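Local coordinates for protein cadherin-23 (Mus musculus, PDB 5VH2) that probably serves as a calcium-binding extracellular cadherin in cell adhesion and in the mechanotransduction that underlies hearing, at residues Y46-G51 / M81-T86; P6-Q11 / G95-Y100. The protein carries 1 engineered substitution. One frame throughout, in Å; residues are numbered along the deposited sequence.

In the fold
Both contacts belong to the first of the chain's two cadherin repeats, on the same side of the chain's centre, and their own centres are about 9 Å apart. Along the sequence residues 6-11 come first, then both segments of contact 1, then residues 95-100. Strands 78-87 and 94-104 are successive in the chain and adjacent in one mixed sheet, whose order is 12-19, 94-104, 78-87, 44-50. Contact 1 therefore pairs an outermost strand with an inner one, while contact 2 brings the N-terminal segment against the other inner strand. A backbone hydrogen bond from Gly-95 N to Ala-85 O (2.8 Å) ties the two contacts together, and contact 2 brings the start of the repeat to its last strand.

Contact 1: residues Y46-G51 / M81-T86; sequences YRILSG and MNVSAT
Ile-48 and Val-83 meet on the apolar face of this antiparallel strand pair, with CG1 of Ile-48 at 4.3 Å from CG2 of Val-83. The first torsion of Ile-48 (chi1 -63°) sets CG1 beside its own backbone N and anti to the carbonyl carbon; farther out, its CD1 reaches SD of Met-81 at 4.2 Å, the two side chains crossing obliquely. On the same face CE1 of the Tyr-46 ring lies 4.1 Å from CB of Ala-85. Ile-58 of strand 56-58 in the facing sheet touches Tyr-46, Ile-48 and Val-83, and the Tyr-46 OH is hydrogen-bonded to Ala-33 N, which identifies this face as the interior of the cadherin beta-sandwich. In Greek-key terms the pair is strand C against strand F. Arg-47 and Ser-84 form a hydrogen-bonded pair, in which Ser-84 N gives a bond to Arg-47 O at 2.8 Å and Arg-47 N returns one to Ser-84 O at 3.1 Å. Past Ile-48 the register slips by one residue at a beta bulge: Asn-82 O accepts from Leu-49 N (2.7 Å), whereas Asn-82 N donates to Ser-50 O (2.8 Å). On the outer face the side chain of Leu-49 leans over Ser-84, with CD1 4.0 Å from Ser-84 CB. At the polar edge Ser-50 OG stands beside the Asn-82 carboxamide, without the angle for a hydrogen bond to OD1.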
# COMPACT_ATOMS: atom_id res chain seq x y z
N TYR A 46 10.60 -21.81 21.95
CA TYR A 46 10.86 -20.91 20.84
C TYR A 46 10.64 -19.43 21.21
O TYR A 46 9.68 -19.08 21.96
CB TYR A 46 9.97 -21.25 19.66
CG TYR A 46 10.24 -22.61 19.07
CD1 TYR A 46 11.41 -22.86 18.36
CD2 TYR A 46 9.33 -23.65 19.23
CE1 TYR A 46 11.66 -24.12 17.85
CE2 TYR A 46 9.58 -24.90 18.72
CZ TYR A 46 10.73 -25.13 18.04
OH TYR A 46 10.90 -26.38 17.51
N ARG A 47 11.49 -18.57 20.65
CA ARG A 47 11.47 -17.16 20.99
C ARG A 47 12.10 -16.31 19.88
O ARG A 47 13.11 -16.70 19.27
CB ARG A 47 12.25 -16.94 22.29
CG ARG A 47 12.06 -15.53 22.81
CD ARG A 47 13.06 -15.12 23.89
NE ARG A 47 12.45 -14.56 25.10
CZ ARG A 47 12.96 -14.70 26.33
NH1 ARG A 47 14.12 -15.35 26.53
NH2 ARG A 47 12.34 -14.15 27.38
N ILE A 48 11.51 -15.14 19.61
CA ILE A 48 12.12 -14.12 18.75
C ILE A 48 12.99 -13.17 19.56
O ILE A 48 12.50 -12.57 20.48
CB ILE A 48 11.03 -13.31 18.04
CG1 ILE A 48 10.21 -14.24 17.10
CG2 ILE A 48 11.64 -12.18 17.21
CD1 ILE A 48 8.87 -13.73 16.71
N LEU A 49 14.26 -13.03 19.20
CA LEU A 49 15.22 -12.15 19.90
C LEU A 49 15.25 -10.74 19.33
O LEU A 49 15.58 -9.79 20.05
CB LEU A 49 16.64 -12.71 19.83
CG LEU A 49 16.86 -14.10 20.42
CD1 LEU A 49 18.29 -14.56 20.18
CD2 LEU A 49 16.52 -14.20 21.90
N SER A 50 15.01 -10.61 18.02
CA SER A 50 15.01 -9.30 17.36
C SER A 50 14.33 -9.35 15.99
O SER A 50 14.27 -10.41 15.36
CB SER A 50 16.45 -8.78 17.18
OG SER A 50 17.17 -9.57 16.22
N GLY A 51 13.87 -8.19 15.51
CA GLY A 51 13.63 -7.99 14.08
C GLY A 51 12.18 -8.07 13.67
O GLY A 51 11.84 -7.84 12.52
N MET A 81 14.02 -11.71 11.20
CA MET A 81 13.84 -11.96 12.63
C MET A 81 14.85 -12.97 13.10
O MET A 81 15.12 -13.94 12.41
CB MET A 81 12.46 -12.54 12.90
CG MET A 81 11.36 -11.52 12.98
SD MET A 81 9.74 -12.23 12.91
CE MET A 81 9.64 -12.68 11.18
N ASN A 82 15.36 -12.78 14.32
CA ASN A 82 16.30 -13.72 14.92
C ASN A 82 15.54 -14.57 15.89
O ASN A 82 14.89 -14.02 16.80
CB ASN A 82 17.38 -13.00 15.71
CG ASN A 82 18.52 -12.53 14.85
OD1 ASN A 82 18.33 -11.79 13.91
ND2 ASN A 82 19.72 -12.95 15.17
N VAL A 83 15.66 -15.90 15.74
CA VAL A 83 14.91 -16.82 16.60
C VAL A 83 15.87 -17.70 17.40
O VAL A 83 16.90 -18.14 16.87
CB VAL A 83 13.96 -17.69 15.76
CG1 VAL A 83 13.20 -18.67 16.63
CG2 VAL A 83 12.96 -16.82 15.03
N SER A 84 15.53 -17.96 18.66
CA SER A 84 16.28 -18.92 19.48
C SER A 84 15.40 -20.12 19.86
O SER A 84 14.15 -20.01 20.00
CB SER A 84 16.83 -18.24 20.72
OG SER A 84 15.80 -17.99 21.68
N ALA A 85 16.05 -21.28 20.03
CA ALA A 85 15.41 -22.43 20.63
C ALA A 85 16.26 -22.82 21.80
O ALA A 85 17.44 -23.12 21.66
CB ALA A 85 15.31 -23.56 19.64
N THR A 86 15.66 -22.85 22.97
CA THR A 86 16.36 -23.14 24.21
C THR A 86 15.84 -24.48 24.73
O THR A 86 14.63 -24.65 24.85
CB THR A 86 16.01 -22.03 25.20
OG1 THR A 86 16.37 -20.78 24.62
CG2 THR A 86 16.75 -22.19 26.46

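Contact 2: residues P6-Q11 / G95-Y100; sequences PVFTQQ and GFCSVY
The passage of the N-terminal strand from one sheet of the cadherin sandwich to the other brings Phe-8 against Cys-97, in a sulfur-aromatic contact. Strand 7-8 pairs with strand 27-34 in one sheet, and strand 12-19, which follows in the chain, runs parallel to strand 94-104 in the other. Cys-97 SG sits over the centre of the Phe-8 ring, 3.5 Å from its centroid and only 5° off the ring normal, so the sulfur meets the face squarely. Cys-97 CB adds a CH-pi contact over the face at 4.2 Å from the same centroid. Chi1 of Phe-8 (-76°) sets CG beside the backbone N and anti to the carbonyl carbon, 3.7 Å from Cys-97 SG. The edge of the ring is turned to the strand backbone: Gly-95 O lies near the ring plane, 3.7 Å from Phe-8 CE2. Obliquely to the ring, Phe-96 C approaches Phe-8 CD2 at 3.6 Å. Val-31, Ala-33, Val-83 and Ala-85 also touch Phe-8, placing the ring between the two sheets. An alanine here would probably leave the Cys-97 sulfur without its aromatic partner and open a gap between the sheets.

The backbone meets on both sides of this ring. Toward the N-terminus, Pro-6 O receives a CA-H...O contact from Gly-95 CA at 3.3 Å, and the Pro-6 side chain is about 5 Å from a bound calcium ion. Toward strand 12-19, Ser-98 N donates to Gln-11 O at 3.0 Å (N-H...O 160°). That bond introduces the parallel alignment continued by Ser-98 with Tyr-13, and such pairing of A' with G after an A strand in the opposing sheet is typical of cadherin repeats.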
# COMPACT_ATOMS: atom_id res chain seq x y z
N PRO A 6 19.76 -27.64 20.62
CA PRO A 6 18.80 -27.68 19.52
C PRO A 6 19.38 -27.16 18.23
O PRO A 6 20.11 -26.17 18.23
CB PRO A 6 17.65 -26.76 19.98
CG PRO A 6 17.85 -26.59 21.44
CD PRO A 6 19.35 -26.64 21.63
N VAL A 7 19.05 -27.83 17.14
CA VAL A 7 19.42 -27.40 15.81
C VAL A 7 18.12 -27.23 15.02
O VAL A 7 17.32 -28.18 14.94
CB VAL A 7 20.29 -28.45 15.13
CG1 VAL A 7 20.69 -27.99 13.74
CG2 VAL A 7 21.51 -28.76 15.98
N PHE A 8 17.89 -26.02 14.49
CA PHE A 8 16.77 -25.77 13.59
C PHE A 8 16.96 -26.57 12.30
O PHE A 8 18.07 -26.94 11.94
CB PHE A 8 16.63 -24.28 13.26
CG PHE A 8 16.03 -23.48 14.39
CD1 PHE A 8 14.65 -23.34 14.51
CD2 PHE A 8 16.83 -22.87 15.34
CE1 PHE A 8 14.10 -22.59 15.55
CE2 PHE A 8 16.29 -22.12 16.37
CZ PHE A 8 14.91 -21.99 16.48
N THR A 9 15.85 -26.87 11.61
CA THR A 9 15.95 -27.57 10.31
C THR A 9 16.46 -26.68 9.19
O THR A 9 16.79 -27.19 8.14
CB THR A 9 14.62 -28.16 9.86
OG1 THR A 9 13.68 -27.10 9.67
CG2 THR A 9 14.10 -29.12 10.88
N GLN A 10 16.47 -25.37 9.39
CA GLN A 10 17.07 -24.44 8.38
C GLN A 10 17.82 -23.30 9.08
O GLN A 10 17.38 -22.85 10.15
CB GLN A 10 15.98 -23.87 7.46
CG GLN A 10 15.41 -24.86 6.49
CD GLN A 10 14.41 -24.25 5.55
OE1 GLN A 10 13.20 -24.37 5.73
NE2 GLN A 10 14.92 -23.67 4.45
N GLN A 11 18.93 -22.84 8.48
CA GLN A 11 19.68 -21.67 8.96
C GLN A 11 18.91 -20.34 8.79
O GLN A 11 18.84 -19.53 9.72
CB GLN A 11 21.04 -21.57 8.26
CG GLN A 11 22.09 -22.45 8.91
CD GLN A 11 23.51 -22.10 8.50
OE1 GLN A 11 23.98 -22.60 7.51
NE2 GLN A 11 24.21 -21.29 9.30
N GLY A 95 19.91 -22.84 20.37
CA GLY A 95 20.16 -22.95 18.93
C GLY A 95 19.57 -21.74 18.23
O GLY A 95 18.79 -21.00 18.82
N PHE A 96 19.98 -21.49 16.98
CA PHE A 96 19.68 -20.19 16.35
C PHE A 96 19.37 -20.32 14.88
O PHE A 96 19.94 -21.18 14.20
CB PHE A 96 20.86 -19.22 16.52
CG PHE A 96 21.25 -18.95 17.95
CD1 PHE A 96 20.62 -17.94 18.70
CD2 PHE A 96 22.24 -19.69 18.55
CE1 PHE A 96 20.99 -17.70 20.00
CE2 PHE A 96 22.64 -19.43 19.84
CZ PHE A 96 22.02 -18.43 20.57
N CYS A 97 18.47 -19.48 14.41
CA CYS A 97 18.20 -19.29 12.97
C CYS A 97 17.73 -17.84 12.75
O CYS A 97 17.54 -17.08 13.72
CB CYS A 97 17.10 -20.25 12.49
SG CYS A 97 15.47 -19.97 13.21
N SER A 98 17.49 -17.47 11.50
CA SER A 98 16.72 -16.26 11.24
C SER A 98 15.56 -16.54 10.30
O SER A 98 15.48 -17.61 9.70
CB SER A 98 17.63 -15.15 10.71
OG SER A 98 18.60 -14.79 11.69
N VAL A 99 14.63 -15.60 10.20
CA VAL A 99 13.44 -15.77 9.39
C VAL A 99 13.25 -14.53 8.52
O VAL A 99 13.16 -13.41 9.04
CB VAL A 99 12.20 -16.00 10.28
CG1 VAL A 99 10.94 -16.17 9.42
CG2 VAL A 99 12.40 -17.24 11.14
N TYR A 100 13.26 -14.74 7.20
CA TYR A 100 13.20 -13.63 6.24
C TYR A 100 11.78 -13.61 5.72
O TYR A 100 11.31 -14.60 5.12
CB TYR A 100 14.23 -13.88 5.12
CG TYR A 100 14.32 -12.85 3.99
CD1 TYR A 100 14.62 -11.50 4.25
CD2 TYR A 100 14.26 -13.26 2.65
CE1 TYR A 100 14.73 -10.57 3.21
CE2 TYR A 100 14.38 -12.35 1.61
CZ TYR A 100 14.60 -10.99 1.89
OH TYR A 100 14.71 -10.05 0.87